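Local coordinates for phosphoribosylaminoimidazole-succinocarboxamide synthase (Ehrlichia chaffeensis str. Arkansas, PDB 3KRE), which catalyses the ATP-dependent joining of L-aspartate to 5-amino-1-(5-phosphoribosyl)imidazole-4-carboxylate, giving the succinocarboxamide intermediate of de novo purine biosynthesis, at residues K135-Y143 with L169-N180; Q47-A55 with I63-N72. All blocks are in the same frame, centred on the assembly; numbering follows the deposited sequence.

Interaction 1: residues K135-Y143 with L169-N180; sequences KSPIIEFYY and LEKIKILSLKIN. With EDO (1,2-ethanediol), chain L.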
# COMPACT_ATOMS: atom_id res chain seq x y z
N LYS A 135 -5.84 -4.58 -20.74
CA LYS A 135 -5.63 -3.55 -21.74
C LYS A 135 -5.45 -2.20 -21.08
O LYS A 135 -4.69 -1.35 -21.58
CB LYS A 135 -6.82 -3.49 -22.69
CG LYS A 135 -6.53 -2.64 -23.91
CD LYS A 135 -7.28 -3.15 -25.14
CE LYS A 135 -6.78 -2.53 -26.43
NZ LYS A 135 -7.42 -1.20 -26.70
N SER A 136 -6.16 -1.99 -19.97
CA SER A 136 -5.98 -0.78 -19.17
C SER A 136 -6.13 -1.16 -17.70
O SER A 136 -6.79 -2.12 -17.37
CB SER A 136 -6.98 0.29 -19.57
OG SER A 136 -8.33 -0.11 -19.43
N PRO A 137 -5.49 -0.40 -16.80
CA PRO A 137 -5.57 -0.81 -15.37
C PRO A 137 -7.00 -0.84 -14.83
O PRO A 137 -7.85 -0.00 -15.20
CB PRO A 137 -4.77 0.26 -14.62
CG PRO A 137 -3.96 0.97 -15.64
CD PRO A 137 -4.62 0.77 -17.00
N ILE A 138 -7.24 -1.77 -13.91
CA ILE A 138 -8.51 -1.93 -13.27
C ILE A 138 -8.46 -1.51 -11.80
O ILE A 138 -7.75 -2.11 -11.00
CB ILE A 138 -9.02 -3.39 -13.36
CG1 ILE A 138 -9.22 -3.78 -14.82
CG2 ILE A 138 -10.35 -3.56 -12.58
CD1 ILE A 138 -9.51 -5.23 -15.09
N ILE A 139 -9.27 -0.53 -11.46
CA ILE A 139 -9.44 -0.06 -10.12
C ILE A 139 -10.66 -0.73 -9.52
O ILE A 139 -11.73 -0.75 -10.14
CB ILE A 139 -9.64 1.43 -10.06
CG1 ILE A 139 -8.35 2.11 -10.48
CG2 ILE A 139 -10.04 1.87 -8.62
CD1 ILE A 139 -8.41 3.60 -10.55
N GLU A 140 -10.47 -1.27 -8.34
CA GLU A 140 -11.56 -1.78 -7.51
C GLU A 140 -11.51 -1.15 -6.12
O GLU A 140 -10.41 -0.92 -5.57
CB GLU A 140 -11.46 -3.28 -7.40
CG GLU A 140 -11.64 -4.11 -8.70
CD GLU A 140 -11.54 -5.61 -8.48
OE1 GLU A 140 -10.61 -6.02 -7.75
OE2 GLU A 140 -12.38 -6.37 -9.00
N PHE A 141 -12.68 -0.89 -5.54
CA PHE A 141 -12.80 -0.29 -4.22
C PHE A 141 -13.30 -1.28 -3.19
O PHE A 141 -14.20 -2.06 -3.49
CB PHE A 141 -13.78 0.89 -4.27
CG PHE A 141 -13.33 2.01 -5.14
CD1 PHE A 141 -12.33 2.87 -4.71
CD2 PHE A 141 -13.90 2.22 -6.40
CE1 PHE A 141 -11.92 3.93 -5.49
CE2 PHE A 141 -13.47 3.28 -7.21
CZ PHE A 141 -12.48 4.14 -6.75
N TYR A 142 -12.73 -1.23 -1.97
CA TYR A 142 -13.19 -2.09 -0.88
C TYR A 142 -13.42 -1.25 0.35
O TYR A 142 -12.69 -0.32 0.61
CB TYR A 142 -12.18 -3.19 -0.60
CG TYR A 142 -11.94 -4.08 -1.77
CD1 TYR A 142 -12.59 -5.30 -1.88
CD2 TYR A 142 -11.08 -3.69 -2.81
CE1 TYR A 142 -12.39 -6.11 -2.95
CE2 TYR A 142 -10.89 -4.49 -3.90
CZ TYR A 142 -11.54 -5.72 -3.96
OH TYR A 142 -11.35 -6.54 -5.05
N TYR A 143 -14.45 -1.60 1.10
CA TYR A 143 -14.68 -1.01 2.41
C TYR A 143 -13.73 -1.68 3.42
O TYR A 143 -13.72 -2.91 3.54
CB TYR A 143 -16.12 -1.32 2.79
CG TYR A 143 -16.51 -0.86 4.19
CD1 TYR A 143 -16.16 0.41 4.64
CD2 TYR A 143 -17.29 -1.66 5.02
CE1 TYR A 143 -16.54 0.85 5.90
CE2 TYR A 143 -17.67 -1.23 6.26
CZ TYR A 143 -17.28 0.03 6.70
OH TYR A 143 -17.65 0.50 7.94
N LEU A 169 -14.16 11.33 -5.52
CA LEU A 169 -14.10 10.02 -6.09
C LEU A 169 -13.44 10.10 -7.47
O LEU A 169 -12.59 9.26 -7.83
CB LEU A 169 -15.50 9.37 -6.12
CG LEU A 169 -15.67 7.94 -6.63
CD1 LEU A 169 -14.68 7.03 -5.99
CD2 LEU A 169 -17.09 7.50 -6.35
N GLU A 170 -13.78 11.11 -8.27
CA GLU A 170 -13.09 11.24 -9.55
C GLU A 170 -11.60 11.50 -9.27
O GLU A 170 -10.73 10.96 -9.96
CB GLU A 170 -13.73 12.35 -10.39
CG GLU A 170 -12.89 12.84 -11.62
CD GLU A 170 -12.50 11.79 -12.70
OE1 GLU A 170 -12.16 10.59 -12.41
OE2 GLU A 170 -12.44 12.23 -13.89
N LYS A 171 -11.30 12.34 -8.28
CA LYS A 171 -9.89 12.66 -7.96
C LYS A 171 -9.12 11.40 -7.52
O LYS A 171 -8.00 11.17 -7.94
CB LYS A 171 -9.81 13.73 -6.89
CG LYS A 171 -8.42 14.15 -6.47
CD LYS A 171 -7.71 15.01 -7.50
CE LYS A 171 -6.49 15.74 -6.87
NZ LYS A 171 -6.82 16.99 -6.08
N ILE A 172 -9.74 10.59 -6.67
CA ILE A 172 -9.04 9.42 -6.15
C ILE A 172 -8.67 8.46 -7.28
O ILE A 172 -7.61 7.82 -7.26
CB ILE A 172 -9.85 8.75 -5.00
CG1 ILE A 172 -8.92 7.98 -4.07
CG2 ILE A 172 -10.93 7.83 -5.49
CD1 ILE A 172 -9.61 7.64 -2.75
N LYS A 173 -9.52 8.39 -8.30
CA LYS A 173 -9.22 7.53 -9.44
C LYS A 173 -8.08 8.12 -10.28
O LYS A 173 -7.17 7.39 -10.73
CB LYS A 173 -10.47 7.29 -10.26
CG LYS A 173 -11.57 6.59 -9.45
CD LYS A 173 -12.72 6.09 -10.35
CE LYS A 173 -13.66 7.16 -10.69
NZ LYS A 173 -14.66 6.63 -11.70
N ILE A 174 -8.11 9.42 -10.48
CA ILE A 174 -7.05 10.10 -11.26
C ILE A 174 -5.70 9.92 -10.54
O ILE A 174 -4.66 9.56 -11.17
CB ILE A 174 -7.35 11.59 -11.45
CG1 ILE A 174 -8.53 11.79 -12.42
CG2 ILE A 174 -6.09 12.35 -11.90
CD1 ILE A 174 -9.12 13.22 -12.36
N LEU A 175 -5.71 10.14 -9.23
CA LEU A 175 -4.49 10.02 -8.42
C LEU A 175 -3.98 8.58 -8.43
O LEU A 175 -2.77 8.35 -8.54
CB LEU A 175 -4.73 10.47 -6.96
CG LEU A 175 -4.96 11.96 -6.74
CD1 LEU A 175 -5.37 12.25 -5.24
CD2 LEU A 175 -3.72 12.82 -7.16
N SER A 176 -4.90 7.62 -8.29
CA SER A 176 -4.54 6.20 -8.29
C SER A 176 -3.88 5.80 -9.59
O SER A 176 -2.85 5.09 -9.59
CB SER A 176 -5.77 5.32 -7.95
OG SER A 176 -6.17 5.55 -6.62
N LEU A 177 -4.43 6.22 -10.73
CA LEU A 177 -3.83 5.93 -12.01
C LEU A 177 -2.47 6.64 -12.21
O LEU A 177 -1.56 6.09 -12.83
CB LEU A 177 -4.82 6.29 -13.15
CG LEU A 177 -6.08 5.42 -13.14
CD1 LEU A 177 -7.14 5.89 -14.17
CD2 LEU A 177 -5.64 3.93 -13.38
N LYS A 178 -2.35 7.87 -11.73
CA LYS A 178 -1.09 8.61 -11.83
C LYS A 178 -0.02 7.88 -10.98
O LYS A 178 1.11 7.67 -11.44
CB LYS A 178 -1.25 10.07 -11.38
CG LYS A 178 0.04 10.93 -11.40
CD LYS A 178 -0.25 12.46 -11.16
CE LYS A 178 1.07 13.25 -10.83
NZ LYS A 178 0.86 14.70 -10.54
N ILE A 179 -0.41 7.49 -9.78
CA ILE A 179 0.47 6.73 -8.89
C ILE A 179 0.88 5.42 -9.56
O ILE A 179 2.05 5.03 -9.52
CB ILE A 179 -0.19 6.51 -7.49
CG1 ILE A 179 -0.27 7.83 -6.73
CG2 ILE A 179 0.61 5.45 -6.65
CD1 ILE A 179 -1.27 7.88 -5.57
N ASN A 180 -0.08 4.74 -10.19
CA ASN A 180 0.22 3.52 -10.92
C ASN A 180 1.28 3.80 -12.00
O ASN A 180 2.24 3.06 -12.13
CB ASN A 180 -1.05 2.94 -11.54
CG ASN A 180 -0.81 1.59 -12.25
OD1 ASN A 180 -0.02 0.76 -11.80
ND2 ASN A 180 -1.52 1.38 -13.37
C1 EDO L . -9.19 2.79 -17.16
O1 EDO L . -7.87 2.22 -17.10
C2 EDO L . -10.18 1.73 -17.67
O2 EDO L . -9.93 0.44 -17.05

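Interaction 2: residues Q47-A55 with I63-N72; sequences QHFKDEITA and IIHEKGILNN. With EDO (1,2-ethanediol), chain K.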
# COMPACT_ATOMS: atom_id res chain seq x y z
N GLN A 47 4.71 6.28 12.45
CA GLN A 47 4.30 5.03 11.86
C GLN A 47 5.44 4.04 12.07
O GLN A 47 6.54 4.27 11.57
CB GLN A 47 3.99 5.23 10.37
CG GLN A 47 3.42 4.04 9.65
CD GLN A 47 3.23 4.29 8.15
OE1 GLN A 47 4.18 4.59 7.43
NE2 GLN A 47 2.02 4.17 7.70
N HIS A 48 5.16 2.99 12.85
CA HIS A 48 6.15 2.02 13.29
C HIS A 48 5.82 0.69 12.62
O HIS A 48 4.69 0.16 12.75
CB HIS A 48 6.17 1.91 14.81
CG HIS A 48 7.05 0.81 15.33
ND1 HIS A 48 8.24 1.06 15.98
CD2 HIS A 48 6.90 -0.54 15.32
CE1 HIS A 48 8.80 -0.09 16.33
NE2 HIS A 48 8.01 -1.08 15.93
N PHE A 49 6.79 0.18 11.86
CA PHE A 49 6.62 -1.08 11.12
C PHE A 49 7.03 -2.28 11.96
O PHE A 49 8.18 -2.37 12.37
CB PHE A 49 7.41 -1.04 9.80
CG PHE A 49 6.84 -0.07 8.79
CD1 PHE A 49 6.13 -0.53 7.66
CD2 PHE A 49 6.97 1.29 8.98
CE1 PHE A 49 5.62 0.41 6.74
CE2 PHE A 49 6.44 2.20 8.06
CZ PHE A 49 5.78 1.74 6.96
N LYS A 50 6.07 -3.18 12.22
CA LYS A 50 6.33 -4.44 12.88
C LYS A 50 6.84 -5.52 11.93
O LYS A 50 6.84 -5.38 10.71
CB LYS A 50 5.07 -4.95 13.58
CG LYS A 50 4.49 -4.01 14.60
CD LYS A 50 3.31 -4.64 15.32
CE LYS A 50 2.04 -4.65 14.51
NZ LYS A 50 0.97 -5.51 15.17
N ASP A 51 7.25 -6.66 12.50
CA ASP A 51 7.71 -7.78 11.66
C ASP A 51 6.62 -8.84 11.50
O ASP A 51 6.85 -9.88 10.90
CB ASP A 51 8.98 -8.42 12.21
CG ASP A 51 10.22 -7.54 12.03
OD1 ASP A 51 10.24 -6.56 11.25
OD2 ASP A 51 11.23 -7.84 12.71
N GLU A 52 5.44 -8.54 12.01
CA GLU A 52 4.29 -9.39 11.87
C GLU A 52 3.83 -9.39 10.41
O GLU A 52 3.88 -8.36 9.73
CB GLU A 52 3.17 -8.89 12.83
CG GLU A 52 3.57 -8.97 14.31
CD GLU A 52 2.55 -8.35 15.28
OE1 GLU A 52 1.40 -8.13 14.87
OE2 GLU A 52 2.88 -8.12 16.46
N ILE A 53 3.41 -10.56 9.94
CA ILE A 53 2.73 -10.70 8.64
C ILE A 53 1.50 -11.57 8.91
O ILE A 53 1.54 -12.47 9.73
CB ILE A 53 3.69 -11.34 7.58
CG1 ILE A 53 3.21 -11.15 6.13
CG2 ILE A 53 3.93 -12.86 7.87
CD1 ILE A 53 4.38 -11.41 5.09
N THR A 54 0.40 -11.28 8.23
CA THR A 54 -0.80 -12.10 8.33
C THR A 54 -1.40 -12.30 6.94
O THR A 54 -1.22 -11.45 6.06
CB THR A 54 -1.81 -11.43 9.25
OG1 THR A 54 -2.25 -10.22 8.64
CG2 THR A 54 -1.15 -11.05 10.62
N ALA A 55 -2.12 -13.39 6.75
CA ALA A 55 -2.84 -13.62 5.50
C ALA A 55 -4.19 -14.31 5.75
O ALA A 55 -4.43 -14.89 6.82
CB ALA A 55 -1.97 -14.47 4.56
N ILE A 63 6.02 -14.18 12.28
CA ILE A 63 7.00 -13.12 12.47
C ILE A 63 8.07 -13.35 11.41
O ILE A 63 8.67 -14.42 11.35
CB ILE A 63 7.65 -13.21 13.83
CG1 ILE A 63 6.60 -13.03 14.94
CG2 ILE A 63 8.82 -12.17 13.93
CD1 ILE A 63 5.87 -11.70 14.86
N ILE A 64 8.29 -12.34 10.57
CA ILE A 64 9.35 -12.35 9.55
C ILE A 64 10.37 -11.29 9.96
O ILE A 64 10.22 -10.08 9.68
CB ILE A 64 8.82 -12.00 8.14
CG1 ILE A 64 7.59 -12.84 7.76
CG2 ILE A 64 9.92 -12.12 7.02
CD1 ILE A 64 7.81 -14.27 7.73
N HIS A 65 11.45 -11.72 10.61
CA HIS A 65 12.41 -10.78 11.13
C HIS A 65 12.91 -9.87 10.02
O HIS A 65 13.23 -10.33 8.91
CB HIS A 65 13.60 -11.47 11.79
CG HIS A 65 14.65 -10.51 12.22
ND1 HIS A 65 14.40 -9.54 13.16
CD2 HIS A 65 15.90 -10.30 11.78
CE1 HIS A 65 15.49 -8.80 13.32
NE2 HIS A 65 16.42 -9.26 12.51
N GLU A 66 12.93 -8.57 10.34
CA GLU A 66 13.37 -7.49 9.44
C GLU A 66 12.36 -6.99 8.40
O GLU A 66 12.63 -5.97 7.73
CB GLU A 66 14.68 -7.89 8.74
CG GLU A 66 15.50 -6.76 8.30
CD GLU A 66 16.78 -7.17 7.58
OE1 GLU A 66 17.09 -8.38 7.48
OE2 GLU A 66 17.47 -6.23 7.11
N LYS A 67 11.21 -7.66 8.26
CA LYS A 67 10.24 -7.28 7.23
C LYS A 67 9.79 -5.84 7.44
O LYS A 67 9.66 -5.07 6.49
CB LYS A 67 9.06 -8.24 7.24
CG LYS A 67 7.80 -7.80 6.57
CD LYS A 67 6.65 -8.59 7.14
CE LYS A 67 5.37 -7.99 6.78
NZ LYS A 67 4.96 -6.86 7.62
N GLY A 68 9.59 -5.44 8.69
CA GLY A 68 9.18 -4.06 8.95
C GLY A 68 10.20 -3.01 8.63
O GLY A 68 9.85 -1.89 8.22
N ILE A 69 11.46 -3.34 8.87
CA ILE A 69 12.53 -2.44 8.54
C ILE A 69 12.55 -2.21 7.04
O ILE A 69 12.62 -1.08 6.56
CB ILE A 69 13.89 -2.99 9.05
CG1 ILE A 69 13.89 -2.98 10.59
CG2 ILE A 69 15.07 -2.18 8.45
CD1 ILE A 69 15.10 -3.67 11.23
N LEU A 70 12.50 -3.29 6.27
CA LEU A 70 12.52 -3.14 4.83
C LEU A 70 11.28 -2.41 4.30
O LEU A 70 11.40 -1.54 3.43
CB LEU A 70 12.70 -4.50 4.14
CG LEU A 70 13.99 -5.23 4.45
CD1 LEU A 70 13.90 -6.62 3.76
CD2 LEU A 70 15.20 -4.41 3.95
N ASN A 71 10.11 -2.68 4.88
CA ASN A 71 8.88 -2.00 4.48
C ASN A 71 8.93 -0.51 4.80
O ASN A 71 8.54 0.34 3.98
CB ASN A 71 7.63 -2.66 5.12
CG ASN A 71 7.22 -3.96 4.43
OD1 ASN A 71 6.29 -4.65 4.88
ND2 ASN A 71 7.90 -4.29 3.39
N ASN A 72 9.49 -0.17 5.96
CA ASN A 72 9.71 1.21 6.34
C ASN A 72 10.58 1.95 5.30
O ASN A 72 10.21 3.03 4.80
CB ASN A 72 10.35 1.27 7.72
CG ASN A 72 10.59 2.67 8.19
OD1 ASN A 72 9.70 3.54 8.09
ND2 ASN A 72 11.79 2.92 8.72
C1 EDO K . 9.01 -4.80 15.90
O1 EDO K . 7.93 -3.94 16.28
C2 EDO K . 8.67 -6.28 16.13
O2 EDO K . 7.66 -6.85 15.25
O HOH W 1 5.85 -4.47 8.46
O HOH W 2 12.01 -9.59 14.81

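Interaction 1: residues K135-Y143 with L169-N180
Strand 137-143 passes over helix 169-180 with its axis 10.1 Å from that of the helix at closest approach, the two running at 133° to each other. Alternate strand residues, Pro-137, Ile-139 and Phe-141, point their side chains at the helix. Ile-139 takes the middle. Its CD1 meets CG of Leu-177 at 3.9 Å and lies beside CB of Ser-176. With CG1 anti to the carbonyl carbon (chi1 -68°) and the chain extended beyond it, this methyl is carried down to the helix backbone near Lys-173 O. The ring of Phe-141 leads with CZ. CZ touches CD1 of Leu-169 at 3.7 Å, CE1 touches CG2 of Ile-172, and CG of Lys-173 sits at the ring edge, 3.8 Å from CZ. CG2 of Ile-139, from the same strand, lies over one face, offset toward the rim. The contact is helix-on-sheet packing: helix 166-189 lies against the antiparallel sheet of the SAICAR synthetase fold, also touching strands 110-115 and 192-204. The amine of Lys-173 turns to a salt bridge with Glu-155, leaving its aliphatic part to the ring. At the other end CB of Pro-137 meets CD2 of Leu-177 at 4.0 Å, and Pro-137 CG lies 3.4 Å from Asn-180 ND2. Asn-180 OD1 is hydrogen-bonded to Asn-116 ND2. Ser-176 OG is satisfied within the helix by donating to Ile-172 O at 2.8 Å. That carbonyl also accepts from Ser-176 N, and the two donors reach it from opposite faces of its plane.

Interaction 2: residues Q47-A55 with I63-N72
The carboxylate of Asp-51 accepts backbone N-H groups at the start of helix 67-84, where Glu-66 is the N-cap residue. Strands 52-55 and 60-63 form a two-stranded antiparallel hairpin, which leads through the type II turn 64-67 into this helix. OD1 of Asp-51 accepts from Gly-68 N at 2.9 Å, on the anti side and 21° out of the carboxylate plane. OD2 accepts from Glu-66 N at 3.0 Å, but from well above that plane. These two bonds fix the rotation of the group, and the helix start would be expected to favour its negative charge. Arg-98 adds a salt bridge to OD1, and a water links OD2 to His-65 ND1.

In the backbone, Glu-52 and Ile-63 form a non-hydrogen-bonded pair, and next to it Ile-64 N donates to Asp-51 O at 2.9 Å in a nearly straight bond (171°). Gly-68 CA comes within 3.2 Å of Lys-50 O.

One side chain also bonds to backbone: Lys-67 NZ donates to Glu-52 O at 2.8 Å, reaches Lys-50 O through a water, and forms a salt bridge with Asp-221.

In the apolar packing, CG of Glu-52 lies beside CD1 of Ile-63, CG2 of Ile-53 meets CG1 of Ile-64 at 3.7 Å, and the CE methylene of Lys-67 crosses Ile-53. The ring of Phe-49 lies over the helix backbone in a CH-pi contact: Asn-72 CA stands 3.8 Å from the ring centroid, only 10° off the normal.

Overall arrangement
Both interactions pack a helix against strands of one fold, and one strand of each belongs to the large antiparallel sheet. Strands 52-55 and 60-63 form a separate pair. Interaction 2 comes first along the chain and closes before interaction 1 opens. Strand 44-49 of interaction 2 pairs with strand 99-107, which pairs with 192-204. Strand 110-115 then joins 192-204 to strand 133-143 of interaction 1. The centres are about 26 Å apart, on opposite sides of the chain's centre, and the nearest atoms are about 14 Å apart. Helix 67-84 and helix 166-189 pack against separate parts of the sheet, so the contacts are linked through it without touching, all within the SAICAR synthetase family region.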